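Local coordinates for SCARECROW-LIKE protein 7 (Oryza sativa Japonica Group, PDB 5HYZ), which binds DNA in vitro and is a probable transcription factor of the GRAS family, involved in plant development and resistance to abiotic stress, at residues D115-Q120 against G146-L152. Residues are numbered along the deposited sequence; the frame is centred on the assembly and turned at random.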
# COMPACT_ATOMS: atom_id res chain seq x y z
N ASP A 115 -8.49 3.18 -21.74
CA ASP A 115 -8.52 3.99 -20.53
C ASP A 115 -8.79 5.46 -20.84
O ASP A 115 -7.89 6.16 -21.37
CB ASP A 115 -7.18 3.85 -19.75
CG ASP A 115 -7.28 4.40 -18.32
OD1 ASP A 115 -8.39 4.74 -17.85
OD2 ASP A 115 -6.25 4.44 -17.61
N PHE A 116 -10.02 5.93 -20.56
CA PHE A 116 -10.34 7.33 -20.70
C PHE A 116 -9.93 8.05 -19.44
O PHE A 116 -10.60 7.97 -18.39
CB PHE A 116 -11.83 7.56 -20.98
CG PHE A 116 -12.23 7.23 -22.37
CD1 PHE A 116 -12.08 8.18 -23.42
CD2 PHE A 116 -12.81 5.99 -22.65
CE1 PHE A 116 -12.49 7.82 -24.70
CE2 PHE A 116 -13.23 5.61 -23.89
CZ PHE A 116 -13.05 6.56 -24.95
N GLY A 117 -8.76 8.66 -19.50
CA GLY A 117 -8.25 9.47 -18.42
C GLY A 117 -7.15 8.75 -17.66
O GLY A 117 -7.14 8.74 -16.45
N ILE A 118 -6.17 8.18 -18.36
CA ILE A 118 -5.04 7.59 -17.65
C ILE A 118 -4.17 8.65 -16.95
O ILE A 118 -3.97 9.73 -17.45
CB ILE A 118 -4.16 6.74 -18.60
CG1 ILE A 118 -3.01 6.04 -17.86
CG2 ILE A 118 -3.53 7.62 -19.72
CD1 ILE A 118 -2.45 4.86 -18.67
N VAL A 119 -3.69 8.35 -15.74
CA VAL A 119 -2.77 9.27 -15.06
C VAL A 119 -1.35 8.65 -15.09
O VAL A 119 -0.51 9.08 -15.83
CB VAL A 119 -3.23 9.56 -13.57
CG1 VAL A 119 -2.23 10.51 -12.91
CG2 VAL A 119 -4.65 10.17 -13.62
N GLN A 120 -1.12 7.60 -14.33
CA GLN A 120 0.16 6.91 -14.29
C GLN A 120 -0.19 5.43 -14.61
O GLN A 120 -1.32 5.05 -14.88
CB GLN A 120 0.86 6.98 -12.92
CG GLN A 120 1.53 8.32 -12.50
CD GLN A 120 2.48 8.97 -13.54
OE1 GLN A 120 2.05 9.80 -14.34
NE2 GLN A 120 3.76 8.64 -13.48
N GLY A 146 -4.57 4.60 -24.30
CA GLY A 146 -4.78 5.53 -23.21
C GLY A 146 -5.05 6.96 -23.64
O GLY A 146 -4.29 7.52 -24.43
N VAL A 147 -6.13 7.54 -23.12
CA VAL A 147 -6.44 8.97 -23.27
C VAL A 147 -5.98 9.64 -21.99
O VAL A 147 -6.44 9.28 -20.87
CB VAL A 147 -7.94 9.18 -23.49
CG1 VAL A 147 -8.27 10.65 -23.50
CG2 VAL A 147 -8.45 8.46 -24.76
N PRO A 148 -5.11 10.66 -22.10
CA PRO A 148 -4.50 11.20 -20.88
C PRO A 148 -5.53 11.96 -20.04
O PRO A 148 -6.37 12.70 -20.53
CB PRO A 148 -3.43 12.19 -21.39
CG PRO A 148 -3.83 12.51 -22.82
CD PRO A 148 -4.51 11.22 -23.33
N SER A 149 -5.43 11.76 -18.75
CA SER A 149 -6.25 12.51 -17.81
C SER A 149 -5.94 14.01 -17.81
O SER A 149 -4.78 14.40 -17.99
CB SER A 149 -6.01 11.95 -16.38
OG SER A 149 -6.50 12.88 -15.44
N PRO A 150 -6.96 14.86 -17.56
CA PRO A 150 -6.69 16.30 -17.40
C PRO A 150 -5.67 16.55 -16.29
O PRO A 150 -5.00 17.60 -16.33
CB PRO A 150 -8.07 16.87 -17.03
CG PRO A 150 -9.02 15.93 -17.58
CD PRO A 150 -8.40 14.58 -17.54
N LEU A 151 -5.54 15.65 -15.33
CA LEU A 151 -4.52 15.80 -14.27
C LEU A 151 -3.10 15.90 -14.83
O LEU A 151 -2.23 16.53 -14.22
CB LEU A 151 -4.57 14.66 -13.28
CG LEU A 151 -5.70 14.57 -12.25
CD1 LEU A 151 -5.96 13.15 -11.82
CD2 LEU A 151 -5.40 15.43 -11.03
N LEU A 152 -2.86 15.30 -16.00
CA LEU A 152 -1.52 15.41 -16.62
C LEU A 152 -1.26 16.76 -17.32
O LEU A 152 -0.16 16.99 -17.84
CB LEU A 152 -1.30 14.29 -17.62
CG LEU A 152 -1.42 12.86 -17.08
CD1 LEU A 152 -1.20 11.85 -18.24
CD2 LEU A 152 -0.41 12.64 -15.96
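The ends of strands 110-118 and 141-148 (D115 to I118, G146 to P148) pair in parallel as neighbours in the Rossmann-like sheet of the GRAS domain; beyond them the chains continue as a loop and a 3-10 turn. They end the two strands of a beta-alpha-beta unit, strand 110-118, helix 122-132 and strand 141-148. V147 N donates to D115 O at 2.8 Å. V147 O then accepts from both G117 N and I118 N, each at 2.8 Å. This shared acceptor marks a beta bulge, where the register slips by one residue. Beyond it, S149 N donates to I118 O at 2.8 Å. G117 sits in the bulge with phi/psi of 105/48, where a CB would jam against the carbonyl oxygen of F116. G117 O lies 3.4 Å from S149 CB.

D115 closes the predicted VHIID motif. Its carboxylate is hydrogen-bonded to W124 NE1 through OD2 and to N206 ND2 through OD1. F116 and V147 lie on the face of the sheet opposite the D115 side chain and touch at F116 CD1 and V147 CG2, 3.9 Å apart. A CB on G146 would come tight against I118 CG2. Past the strand ends, V119 packs on the 3-10 turn 150-152. V119 CG2 is 3.7 Å from L151 CD1, and V119 CG1 is 4.1 Å from L152 CD2. Helix 74-86 adds Y80 beside V119 and L151. An ST turn shapes this segment: S149 OG accepts from L151 N at 2.9 Å.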